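Local coordinates for protein BB_2cx5_001 (Thermus thermophilus, PDB 3RI0) that serves as a computationally designed epitope scaffold, built on a fold of the aminoacyl-tRNA editing domain family, to present a grafted linear HIV epitope, at residues R16-T30 with P132-L146. The protein carries 6 engineered substitutions. Sequence-based numbering, arbitrary orientation.
Sequences RGFGHLKVVELPAST and PRALFRATPKELLAL
An antiparallel strand pair at the margin of the mixed sheet of this aminoacyl-tRNA editing-type fold joins Val-24 to Leu-135, a hydrogen-bonded pair. Val-24 N donates to Leu-135 O at 2.6 Å and nearly straight (167°), and Leu-135 N returns a bond to Val-24 O. Two residues on, Leu-26 N donates to Arg-133 O, and the CD1 methyls of Leu-26 and Leu-135 touch at 3.8 Å. Toward Lys-22 the two chains splay, and water takes over: one molecule links Lys-22 N to Arg-137 O, another Lys-22 O to Arg-137 N. Strand 134-138 also pairs with strand 125-128, while Val-23 packs against Val-9 of helix 4-15.

Beyond the strands, residues 16-21 lie against helix 140-147. Leu-146 CD2 sits over one face of the Phe-18 ring, 3.8 Å from its centroid, a CH-pi contact offset toward the rim, and Ala-145 CB meets CZ. Leu-21 CD1 points tip to tip at Leu-146 CD1 and also packs on Ala-138 CB.

Glu-142 closes a capping box with Thr-139: its OE1 accepts from Thr-139 N through the anti lone pair, whereas Thr-139 OG1 takes a weak bond from Glu-142 N. With its chain extended beyond CG (chi2 179°), the same carboxylate turns OE2 to His-20 NE2 at 2.7 Å, near the imidazole plane, so both oxygens are engaged. At the far end, Arg-133 bends at chi2 and chi3, laying CD against Ala-28 CA and bringing NE within 2.8 Å of Thr-30 O.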
loop_
_atom_site.group_PDB
_atom_site.type_symbol
_atom_site.label_atom_id
_atom_site.label_comp_id
_atom_site.label_asym_id
_atom_site.label_seq_id
_atom_site.Cartn_x
_atom_site.Cartn_y
_atom_site.Cartn_z
ATOM N N ARG A 16 13.879 4.524 -7.635
ATOM C CA ARG A 16 12.794 4.937 -8.523
ATOM C C ARG A 16 12.899 6.420 -8.894
ATOM O O ARG A 16 12.190 6.888 -9.786
ATOM C CB ARG A 16 11.445 4.704 -7.842
ATOM C CG ARG A 16 11.110 3.245 -7.533
ATOM C CD ARG A 16 10.778 2.522 -8.813
ATOM N NE ARG A 16 9.942 3.375 -9.648
ATOM C CZ ARG A 16 8.657 3.162 -9.899
ATOM N NH1 ARG A 16 8.044 2.102 -9.383
ATOM N NH2 ARG A 16 7.984 4.019 -10.658
ATOM N N GLY A 17 13.771 7.149 -8.200
ATOM C CA GLY A 17 13.917 8.572 -8.451
ATOM C C GLY A 17 13.123 9.413 -7.460
ATOM O O GLY A 17 13.073 10.639 -7.577
ATOM N N PHE A 18 12.502 8.759 -6.482
ATOM C CA PHE A 18 11.705 9.451 -5.468
ATOM C C PHE A 18 12.416 9.420 -4.123
ATOM O O PHE A 18 11.810 9.133 -3.088
ATOM C CB PHE A 18 10.330 8.795 -5.330
ATOM C CG PHE A 18 9.440 8.996 -6.521
ATOM C CD1 PHE A 18 9.704 8.343 -7.726
ATOM C CD2 PHE A 18 8.346 9.855 -6.446
ATOM C CE1 PHE A 18 8.889 8.533 -8.834
ATOM C CE2 PHE A 18 7.519 10.057 -7.550
ATOM C CZ PHE A 18 7.793 9.397 -8.751
ATOM N N GLY A 19 13.709 9.727 -4.151
ATOM C CA GLY A 19 14.513 9.713 -2.944
ATOM C C GLY A 19 14.186 10.806 -1.951
ATOM O O GLY A 19 14.670 10.771 -0.827
ATOM N N HIS A 20 13.380 11.787 -2.340
ATOM C CA HIS A 20 13.040 12.851 -1.404
ATOM C C HIS A 20 11.960 12.412 -0.418
ATOM O O HIS A 20 11.730 13.090 0.574
ATOM C CB HIS A 20 12.592 14.108 -2.145
ATOM C CG HIS A 20 11.324 13.934 -2.923
ATOM N ND1 HIS A 20 11.251 13.160 -4.062
ATOM C CD2 HIS A 20 10.089 14.461 -2.745
ATOM C CE1 HIS A 20 10.027 13.224 -4.555
ATOM N NE2 HIS A 20 9.301 14.008 -3.776
ATOM N N LEU A 21 11.300 11.288 -0.696
ATOM C CA LEU A 21 10.285 10.755 0.220
ATOM C C LEU A 21 11.090 9.955 1.241
ATOM O O LEU A 21 11.948 9.158 0.855
ATOM C CB LEU A 21 9.305 9.836 -0.521
ATOM C CG LEU A 21 8.543 10.500 -1.684
ATOM C CD1 LEU A 21 7.654 9.475 -2.390
ATOM C CD2 LEU A 21 7.683 11.644 -1.143
ATOM N N LYS A 22 10.826 10.172 2.528
ATOM C CA LYS A 22 11.572 9.507 3.595
ATOM C C LYS A 22 10.765 8.511 4.410
ATOM O O LYS A 22 9.666 8.825 4.877
ATOM C CB LYS A 22 12.152 10.550 4.561
ATOM C CG LYS A 22 12.846 11.727 3.881
ATOM C CD LYS A 22 13.975 11.256 2.984
ATOM C CE LYS A 22 14.757 12.426 2.419
ATOM N NZ LYS A 22 15.875 11.960 1.533
ATOM N N VAL A 23 11.326 7.315 4.585
ATOM C CA VAL A 23 10.672 6.290 5.379
ATOM C C VAL A 23 10.913 6.650 6.837
ATOM O O VAL A 23 12.042 6.936 7.243
ATOM C CB VAL A 23 11.239 4.890 5.102
ATOM C CG1 VAL A 23 10.610 3.886 6.067
ATOM C CG2 VAL A 23 10.934 4.485 3.681
ATOM N N VAL A 24 9.833 6.634 7.611
ATOM C CA VAL A 24 9.853 6.989 9.022
ATOM C C VAL A 24 9.525 5.794 9.915
ATOM O O VAL A 24 8.673 4.966 9.579
ATOM C CB VAL A 24 8.850 8.148 9.257
ATOM C CG1 VAL A 24 8.371 8.165 10.679
ATOM C CG2 VAL A 24 9.508 9.470 8.882
ATOM N N GLU A 25 10.200 5.702 11.055
ATOM C CA GLU A 25 9.992 4.578 11.959
ATOM C C GLU A 25 9.287 4.989 13.242
ATOM O O GLU A 25 9.751 5.860 13.972
ATOM C CB GLU A 25 11.334 3.928 12.289
ATOM C CG GLU A 25 11.229 2.491 12.748
ATOM C CD GLU A 25 12.191 1.583 12.006
ATOM O OE1 GLU A 25 13.414 1.730 12.209
ATOM O OE2 GLU A 25 11.727 0.732 11.213
ATOM N N LEU A 26 8.158 4.350 13.507
ATOM C CA LEU A 26 7.361 4.631 14.685
ATOM C C LEU A 26 7.687 3.683 15.839
ATOM O O LEU A 26 8.266 2.609 15.647
ATOM C CB LEU A 26 5.878 4.536 14.333
ATOM C CG LEU A 26 5.436 5.306 13.083
ATOM C CD1 LEU A 26 3.924 5.239 12.974
ATOM C CD2 LEU A 26 5.907 6.755 13.145
ATOM N N PRO A 27 7.308 4.072 17.065
ATOM C CA PRO A 27 7.559 3.278 18.272
ATOM C C PRO A 27 7.071 1.840 18.195
ATOM O O PRO A 27 6.000 1.578 17.668
ATOM C CB PRO A 27 6.807 4.047 19.360
ATOM C CG PRO A 27 6.758 5.441 18.843
ATOM C CD PRO A 27 6.480 5.244 17.384
ATOM N N ALA A 28 7.870 0.910 18.703
ATOM C CA ALA A 28 7.433 -0.471 18.746
ATOM C C ALA A 28 6.284 -0.286 19.729
ATOM O O ALA A 28 6.496 0.220 20.831
ATOM C CB ALA A 28 8.525 -1.353 19.344
ATOM N N SER A 29 5.075 -0.651 19.314
ATOM C CA SER A 29 3.846 -0.488 20.111
ATOM C C SER A 29 2.868 -0.000 19.057
ATOM O O SER A 29 1.763 0.460 19.342
ATOM C CB SER A 29 3.986 0.633 21.148
ATOM O OG SER A 29 3.130 1.723 20.822
ATOM N N THR A 30 3.313 -0.104 17.820
ATOM C CA THR A 30 2.546 0.373 16.708
ATOM C C THR A 30 2.286 -0.792 15.748
ATOM O O THR A 30 3.225 -1.444 15.274
ATOM C CB THR A 30 3.343 1.558 16.105
ATOM O OG1 THR A 30 3.350 2.631 17.065
ATOM C CG2 THR A 30 2.756 2.043 14.811
ATOM N N PRO A 132 4.603 -2.855 10.170
ATOM C CA PRO A 132 3.488 -2.080 10.715
ATOM C C PRO A 132 3.929 -0.734 11.297
ATOM O O PRO A 132 3.154 0.224 11.310
ATOM C CB PRO A 132 2.915 -3.001 11.791
ATOM C CG PRO A 132 3.268 -4.376 11.285
ATOM C CD PRO A 132 4.674 -4.185 10.799
ATOM N N ARG A 133 5.176 -0.662 11.760
ATOM C CA ARG A 133 5.696 0.558 12.364
ATOM C C ARG A 133 6.581 1.445 11.488
ATOM O O ARG A 133 7.451 2.151 12.000
ATOM C CB ARG A 133 6.432 0.213 13.668
ATOM C CG ARG A 133 6.761 -1.279 13.830
ATOM C CD ARG A 133 6.685 -1.707 15.293
ATOM N NE ARG A 133 5.709 -2.778 15.517
ATOM C CZ ARG A 133 5.958 -4.078 15.361
ATOM N NH1 ARG A 133 7.164 -4.488 14.976
ATOM N NH2 ARG A 133 5.005 -4.971 15.599
ATOM N N ALA A 134 6.356 1.418 10.177
ATOM C CA ALA A 134 7.127 2.252 9.262
ATOM C C ALA A 134 6.182 2.839 8.225
ATOM O O ALA A 134 5.308 2.150 7.701
ATOM C CB ALA A 134 8.227 1.434 8.585
ATOM N N LEU A 135 6.354 4.123 7.948
ATOM C CA LEU A 135 5.514 4.833 6.994
ATOM C C LEU A 135 6.359 5.861 6.272
ATOM O O LEU A 135 7.447 6.217 6.738
ATOM C CB LEU A 135 4.388 5.588 7.727
ATOM C CG LEU A 135 3.299 4.871 8.534
ATOM C CD1 LEU A 135 2.653 5.870 9.502
ATOM C CD2 LEU A 135 2.242 4.285 7.597
ATOM N N PHE A 136 5.852 6.334 5.140
ATOM C CA PHE A 136 6.511 7.378 4.386
ATOM C C PHE A 136 5.354 8.129 3.773
ATOM O O PHE A 136 4.364 7.520 3.348
ATOM C CB PHE A 136 7.479 6.806 3.326
ATOM C CG PHE A 136 6.819 6.147 2.133
ATOM C CD1 PHE A 136 6.396 6.909 1.051
ATOM C CD2 PHE A 136 6.716 4.758 2.057
ATOM C CE1 PHE A 136 5.876 6.297 -0.106
ATOM C CE2 PHE A 136 6.199 4.126 0.905
ATOM C CZ PHE A 136 5.782 4.895 -0.175
ATOM N N ARG A 137 5.435 9.452 3.761
ATOM C CA ARG A 137 4.336 10.213 3.201
ATOM C C ARG A 137 4.602 10.613 1.769
ATOM O O ARG A 137 5.756 10.676 1.324
ATOM C CB ARG A 137 4.061 11.462 4.027
ATOM C CG ARG A 137 5.091 12.545 3.892
ATOM C CD ARG A 137 4.588 13.853 4.483
ATOM N NE ARG A 137 3.789 14.653 3.556
ATOM C CZ ARG A 137 4.228 15.097 2.379
ATOM N NH1 ARG A 137 5.463 14.812 1.978
ATOM N NH2 ARG A 137 3.444 15.840 1.607
ATOM N N ALA A 138 3.525 10.890 1.050
ATOM C CA ALA A 138 3.618 11.305 -0.335
ATOM C C ALA A 138 2.272 11.880 -0.698
ATOM O O ALA A 138 1.282 11.601 -0.023
ATOM C CB ALA A 138 3.932 10.105 -1.224
ATOM N N THR A 139 2.224 12.693 -1.745
ATOM C CA THR A 139 0.944 13.244 -2.169
ATOM C C THR A 139 0.351 12.164 -3.065
ATOM O O THR A 139 1.079 11.306 -3.573
ATOM C CB THR A 139 1.109 14.547 -2.987
ATOM O OG1 THR A 139 1.799 14.258 -4.212
ATOM C CG2 THR A 139 1.912 15.582 -2.199
ATOM N N PRO A 140 -0.978 12.160 -3.232
ATOM C CA PRO A 140 -1.624 11.163 -4.083
ATOM C C PRO A 140 -1.017 11.152 -5.481
ATOM O O PRO A 140 -0.879 10.099 -6.098
ATOM C CB PRO A 140 -3.071 11.623 -4.091
ATOM C CG PRO A 140 -3.249 12.121 -2.699
ATOM C CD PRO A 140 -1.991 12.947 -2.502
ATOM N N LYS A 141 -0.630 12.331 -5.963
ATOM C CA LYS A 141 -0.049 12.453 -7.293
ATOM C C LYS A 141 1.229 11.631 -7.386
ATOM O O LYS A 141 1.455 10.925 -8.372
ATOM C CB LYS A 141 0.249 13.923 -7.614
ATOM C CG LYS A 141 0.018 14.280 -9.080
ATOM C CD LYS A 141 0.506 15.689 -9.441
ATOM C CE LYS A 141 0.212 16.009 -10.913
ATOM N NZ LYS A 141 0.928 17.209 -11.443
ATOM N N GLU A 142 2.067 11.728 -6.357
ATOM C CA GLU A 142 3.316 10.978 -6.323
ATOM C C GLU A 142 3.019 9.495 -6.214
ATOM O O GLU A 142 3.592 8.690 -6.937
ATOM C CB GLU A 142 4.182 11.430 -5.148
ATOM C CG GLU A 142 4.662 12.873 -5.266
ATOM C CD GLU A 142 5.502 13.323 -4.082
ATOM O OE1 GLU A 142 5.003 13.282 -2.936
ATOM O OE2 GLU A 142 6.665 13.722 -4.306
ATOM N N LEU A 143 2.111 9.131 -5.319
ATOM C CA LEU A 143 1.753 7.728 -5.143
ATOM C C LEU A 143 1.384 7.124 -6.498
ATOM O O LEU A 143 1.813 6.014 -6.823
ATOM C CB LEU A 143 0.582 7.594 -4.154
ATOM C CG LEU A 143 0.135 6.164 -3.817
ATOM C CD1 LEU A 143 1.306 5.378 -3.226
ATOM C CD2 LEU A 143 -1.019 6.199 -2.839
ATOM N N LEU A 144 0.591 7.857 -7.281
ATOM C CA LEU A 144 0.174 7.395 -8.602
ATOM C C LEU A 144 1.345 7.289 -9.568
ATOM O O LEU A 144 1.395 6.363 -10.382
ATOM C CB LEU A 144 -0.875 8.344 -9.196
ATOM C CG LEU A 144 -2.284 8.297 -8.607
ATOM C CD1 LEU A 144 -3.134 9.421 -9.185
ATOM C CD2 LEU A 144 -2.908 6.932 -8.906
ATOM N N ALA A 145 2.278 8.238 -9.487
ATOM C CA ALA A 145 3.442 8.228 -10.369
ATOM C C ALA A 145 4.358 7.060 -10.024
ATOM O O ALA A 145 5.006 6.493 -10.893
ATOM C CB ALA A 145 4.210 9.543 -10.254
ATOM N N LEU A 146 4.401 6.714 -8.744
ATOM C CA LEU A 146 5.232 5.623 -8.242
ATOM C C LEU A 146 4.691 4.262 -8.620
ATOM O O LEU A 146 5.419 3.383 -9.083
ATOM C CB LEU A 146 5.303 5.676 -6.716
ATOM C CG LEU A 146 6.401 6.451 -6.012
ATOM C CD1 LEU A 146 6.084 6.507 -4.524
ATOM C CD2 LEU A 146 7.743 5.769 -6.260
HETATM O O HOH W 1 7.214 6.316 -12.196
HETATM O O HOH W 2 8.179 11.610 2.447
HETATM O O HOH W 3 7.796 10.660 5.298
#